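Local coordinates for protein argininosuccinate lyase (Chelativorans sp., PDB 6RXA) that is a carbon-nitrogen lyase of the aspartase/fumarase superfamily, known as EDDS lyase, that probably also splits argininosuccinate into fumarate and arginine, at residues T152-A163 against M356-S365. The protein carries 2 engineered substitutions. Residues are numbered along the deposited sequence; the frame is centred on the assembly and turned at random. Where two conformers were deposited one is given.
Sequences TVMVVYTQRKEA and MRQYAAENYS. With FMT (formic acid), chain C.
Glu162 brings a buried carboxylate up to Tyr359 and Asn363, with a water linking it to Ser365 N, where helix 353-362 ends and its C-terminal carbonyls gather. The chain runs extended beyond CG (chi2 -164°), and its two oxygens divide the work. OE2 takes the amide of Asn363, ND2 to OE2 3.1 Å; the bond is nearly straight (177°), with OE2 in the Asn363 amide plane, while the N-H arrives from above the carboxylate plane. A water lies 2.8 Å from Glu162 OE1 and 2.7 Å from Tyr359 O and accepts from Ser365 N; it has more acceptors in reach than protons. The helix-end carbonyls would probably raise the carboxylate's pKa, an effect the Asn363 N-H may partly offset. A leucine here would probably leave Asn363 ND2 without its carboxylate acceptor and the water with one anchor fewer. A second water bridges Val155 N to Met356 O, at 2.8 and 2.9 Å.

Apolar contacts continue toward Thr152. Met154 and Met356 run alongside each other in the same direction, with CB to CB 3.8 Å and Met154 SD 3.8 Å from Met356 CE; Thr152 CG2 meets the sulfur of Met356. The Val153 side chain lies roughly perpendicular to that of Arg357, its CG1 touching CG.

Strand 153-158 passes helix segment 356-362 at 61°, their axes 6.3 Å apart at closest. It turns back through a type I' turn, Thr158 to Lys161, into strand 161-167; there Thr158 holds a formate together with Lys286 of the second subunit and Asn113 of the third. Helix 168-193 packs on Met154, and helix 436-442 touches both Val153 and Ala360.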
loop_
_atom_site.group_PDB
_atom_site.type_symbol
_atom_site.label_atom_id
_atom_site.label_comp_id
_atom_site.label_asym_id
_atom_site.label_seq_id
_atom_site.Cartn_x
_atom_site.Cartn_y
_atom_site.Cartn_z
ATOM N N THR A 152 4.344 37.549 -14.691
ATOM C CA THR A 152 5.046 37.331 -13.426
ATOM C C THR A 152 6.198 36.359 -13.672
ATOM O O THR A 152 6.104 35.155 -13.438
ATOM C CB THR A 152 4.072 36.823 -12.370
ATOM O OG1 THR A 152 3.041 37.802 -12.186
ATOM C CG2 THR A 152 4.770 36.602 -11.045
ATOM N N VAL A 153 7.317 36.912 -14.152
ATOM C CA VAL A 153 8.476 36.082 -14.470
ATOM C C VAL A 153 9.045 35.445 -13.208
ATOM O O VAL A 153 9.176 36.085 -12.159
ATOM C CB VAL A 153 9.522 36.913 -15.232
ATOM C CG1 VAL A 153 10.041 38.055 -14.389
ATOM C CG2 VAL A 153 10.689 36.031 -15.683
ATOM N N MET A 154 9.397 34.165 -13.314
ATOM C CA MET A 154 9.938 33.410 -12.193
ATOM C C MET A 154 10.601 32.179 -12.788
ATOM O O MET A 154 10.375 31.842 -13.950
ATOM C CB MET A 154 8.849 33.000 -11.209
ATOM C CG MET A 154 7.943 31.888 -11.719
ATOM S SD MET A 154 6.711 31.395 -10.482
ATOM C CE MET A 154 6.206 29.800 -11.144
ATOM N N VAL A 155 11.408 31.494 -11.982
ATOM C CA VAL A 155 12.037 30.274 -12.470
ATOM C C VAL A 155 11.130 29.072 -12.234
ATOM O O VAL A 155 10.363 29.004 -11.266
ATOM C CB VAL A 155 13.439 30.044 -11.863
ATOM C CG1 VAL A 155 14.310 31.274 -12.063
ATOM C CG2 VAL A 155 13.338 29.691 -10.387
ATOM N N VAL A 156 11.221 28.114 -13.144
ATOM C CA VAL A 156 10.715 26.765 -12.933
ATOM C C VAL A 156 11.881 25.899 -12.461
ATOM O O VAL A 156 13.046 26.140 -12.809
ATOM C CB VAL A 156 10.053 26.202 -14.209
ATOM C CG1 VAL A 156 11.080 25.915 -15.287
ATOM C CG2 VAL A 156 9.243 24.931 -13.878
ATOM N N TYR A 157 11.564 24.876 -11.671
ATOM C CA TYR A 157 12.537 23.957 -11.095
ATOM C C TYR A 157 12.413 22.584 -11.739
ATOM O O TYR A 157 11.319 22.150 -12.112
ATOM C CB TYR A 157 12.293 23.802 -9.570
ATOM C CG TYR A 157 12.504 25.093 -8.825
ATOM C CD1 TYR A 157 11.480 26.026 -8.712
ATOM C CD2 TYR A 157 13.742 25.398 -8.276
ATOM C CE1 TYR A 157 11.684 27.226 -8.068
ATOM C CE2 TYR A 157 13.961 26.591 -7.634
ATOM C CZ TYR A 157 12.926 27.509 -7.535
ATOM O OH TYR A 157 13.132 28.716 -6.899
ATOM N N THR A 158 13.546 21.898 -11.862
ATOM C CA THR A 158 13.557 20.452 -12.032
ATOM C C THR A 158 14.543 19.881 -11.015
ATOM O O THR A 158 15.602 20.469 -10.768
ATOM C CB THR A 158 13.936 20.013 -13.454
ATOM O OG1 THR A 158 15.277 20.403 -13.733
ATOM C CG2 THR A 158 13.021 20.633 -14.502
ATOM N N GLN A 159 14.188 18.757 -10.388
ATOM C CA GLN A 159 15.057 18.164 -9.365
ATOM C C GLN A 159 15.385 19.164 -8.250
ATOM O O GLN A 159 16.460 19.120 -7.652
ATOM C CB GLN A 159 16.342 17.587 -9.986
ATOM C CG GLN A 159 16.083 16.639 -11.153
ATOM C CD GLN A 159 17.348 16.062 -11.747
ATOM O OE1 GLN A 159 17.620 16.250 -12.926
ATOM N NE2 GLN A 159 18.108 15.330 -10.942
ATOM N N ARG A 160 14.451 20.074 -7.954
ATOM C CA ARG A 160 14.608 21.086 -6.901
ATOM C C ARG A 160 15.792 22.013 -7.164
ATOM O O ARG A 160 16.374 22.582 -6.232
ATOM C CB ARG A 160 14.651 20.473 -5.501
ATOM C CG ARG A 160 13.354 19.780 -5.128
ATOM C CD ARG A 160 13.494 19.077 -3.786
ATOM N NE ARG A 160 12.224 18.610 -3.257
ATOM C CZ ARG A 160 12.090 17.860 -2.170
ATOM N NH1 ARG A 160 13.151 17.384 -1.547
ATOM N NH2 ARG A 160 10.871 17.584 -1.708
ATOM N N LYS A 161 16.132 22.190 -8.441
ATOM C CA LYS A 161 17.159 23.131 -8.872
ATOM C C LYS A 161 16.581 24.060 -9.932
ATOM O O LYS A 161 15.766 23.657 -10.756
ATOM C CB LYS A 161 18.386 22.388 -9.444
ATOM C CG LYS A 161 19.329 21.797 -8.374
ATOM C CD LYS A 161 19.931 22.907 -7.495
ATOM C CE LYS A 161 21.372 22.608 -7.050
ATOM N NZ LYS A 161 21.973 23.724 -6.260
ATOM N N GLU A 162 17.012 25.321 -9.913
ATOM C CA GLU A 162 16.490 26.290 -10.873
ATOM C C GLU A 162 16.832 25.855 -12.286
ATOM O O GLU A 162 17.994 25.538 -12.588
ATOM C CB GLU A 162 17.078 27.678 -10.616
ATOM C CG GLU A 162 16.686 28.282 -9.281
ATOM C CD GLU A 162 16.939 29.771 -9.184
ATOM O OE1 GLU A 162 17.239 30.396 -10.218
ATOM O OE2 GLU A 162 16.839 30.318 -8.051
ATOM N N ALA A 163 15.818 25.850 -13.157
ATOM C CA ALA A 163 15.943 25.301 -14.510
ATOM C C ALA A 163 15.944 26.389 -15.576
ATOM O O ALA A 163 16.993 26.645 -16.179
ATOM C CB ALA A 163 14.859 24.247 -14.756
ATOM N N MET A 356 11.184 36.972 -7.377
ATOM C CA MET A 356 11.074 36.004 -8.463
ATOM C C MET A 356 11.900 36.447 -9.666
ATOM O O MET A 356 12.668 35.660 -10.230
ATOM C CB MET A 356 9.612 35.860 -8.879
ATOM C CG MET A 356 8.748 35.027 -7.943
ATOM S SD MET A 356 7.030 35.048 -8.490
ATOM C CE MET A 356 6.334 33.741 -7.485
ATOM N N ARG A 357 11.754 37.710 -10.063
ATOM C CA ARG A 357 12.531 38.233 -11.185
ATOM C C ARG A 357 14.019 38.228 -10.866
ATOM O O ARG A 357 14.847 37.895 -11.729
ATOM C CB ARG A 357 12.065 39.651 -11.507
ATOM C CG ARG A 357 12.694 40.254 -12.754
ATOM C CD ARG A 357 12.207 41.712 -12.940
ATOM N NE ARG A 357 10.837 41.925 -12.450
ATOM C CZ ARG A 357 10.504 42.668 -11.389
ATOM N NH1 ARG A 357 9.229 42.779 -11.033
ATOM N NH2 ARG A 357 11.431 43.310 -10.687
ATOM N N GLN A 358 14.389 38.595 -9.635
ATOM C CA GLN A 358 15.800 38.623 -9.266
ATOM C C GLN A 358 16.444 37.255 -9.452
ATOM O O GLN A 358 17.508 37.132 -10.066
ATOM C CB GLN A 358 15.959 39.071 -7.813
ATOM C CG GLN A 358 17.392 39.076 -7.329
ATOM C CD GLN A 358 17.528 39.523 -5.886
ATOM O OE1 GLN A 358 16.536 39.681 -5.171
ATOM N NE2 GLN A 358 18.764 39.729 -5.450
ATOM N N TYR A 359 15.830 36.209 -8.901
ATOM C CA TYR A 359 16.379 34.874 -9.080
ATOM C C TYR A 359 16.496 34.532 -10.561
ATOM O O TYR A 359 17.525 34.019 -11.010
ATOM C CB TYR A 359 15.503 33.841 -8.389
ATOM C CG TYR A 359 15.547 33.854 -6.884
ATOM C CD1 TYR A 359 16.474 34.610 -6.183
ATOM C CD2 TYR A 359 14.645 33.113 -6.160
ATOM C CE1 TYR A 359 16.498 34.600 -4.787
ATOM C CE2 TYR A 359 14.675 33.088 -4.784
ATOM C CZ TYR A 359 15.581 33.827 -4.099
ATOM O OH TYR A 359 15.584 33.803 -2.714
ATOM N N ALA A 360 15.445 34.817 -11.338
ATOM C CA ALA A 360 15.473 34.477 -12.761
ATOM C C ALA A 360 16.632 35.165 -13.471
ATOM O O ALA A 360 17.261 34.581 -14.364
ATOM C CB ALA A 360 14.147 34.850 -13.425
ATOM N N ALA A 361 16.928 36.411 -13.090
ATOM C CA ALA A 361 17.976 37.177 -13.736
ATOM C C ALA A 361 19.366 36.820 -13.230
ATOM O O ALA A 361 20.344 36.965 -13.977
ATOM C CB ALA A 361 17.753 38.669 -13.485
ATOM N N GLU A 362 19.485 36.354 -11.990
ATOM C CA GLU A 362 20.785 36.238 -11.340
ATOM C C GLU A 362 21.313 34.824 -11.167
ATOM O O GLU A 362 22.531 34.657 -11.097
ATOM C CB GLU A 362 20.757 36.923 -9.966
ATOM C CG GLU A 362 20.495 38.407 -10.066
ATOM C CD GLU A 362 20.608 39.132 -8.740
ATOM O OE1 GLU A 362 20.709 38.465 -7.691
ATOM O OE2 GLU A 362 20.609 40.380 -8.757
ATOM N N ASN A 363 20.460 33.793 -11.102
ATOM C CA ASN A 363 20.889 32.482 -10.622
ATOM C C ASN A 363 21.092 31.432 -11.720
ATOM O O ASN A 363 21.097 30.231 -11.427
ATOM C CB ASN A 363 19.920 31.955 -9.569
ATOM C CG ASN A 363 19.974 32.738 -8.280
ATOM O OD1 ASN A 363 20.833 33.586 -8.089
ATOM N ND2 ASN A 363 19.046 32.445 -7.378
ATOM N N TYR A 364 21.292 31.853 -12.954
ATOM C CA TYR A 364 21.827 31.053 -14.068
ATOM C C TYR A 364 20.789 30.228 -14.807
ATOM O O TYR A 364 21.181 29.407 -15.677
ATOM C CB TYR A 364 23.037 30.194 -13.676
ATOM C CG TYR A 364 24.099 30.978 -12.926
ATOM C CD1 TYR A 364 24.850 31.952 -13.562
ATOM C CD2 TYR A 364 24.319 30.757 -11.570
ATOM C CE1 TYR A 364 25.801 32.681 -12.870
ATOM C CE2 TYR A 364 25.266 31.478 -10.875
ATOM C CZ TYR A 364 26.006 32.432 -11.530
ATOM O OH TYR A 364 26.956 33.151 -10.832
ATOM N N SER A 365 19.496 30.417 -14.564
ATOM C CA SER A 365 18.482 29.732 -15.354
ATOM C C SER A 365 18.458 30.184 -16.815
ATOM O O SER A 365 17.832 29.507 -17.642
ATOM C CB SER A 365 17.107 29.914 -14.708
ATOM O OG SER A 365 16.613 31.217 -14.920
HETATM C C FMT C . 17.365 18.389 -15.560
HETATM O O1 FMT C . 18.211 19.106 -15.004
HETATM O O2 FMT C . 16.140 18.568 -15.442
HETATM O O HOH W 1 12.180 32.837 -9.666
HETATM O O HOH W 2 18.006 31.793 -12.500
#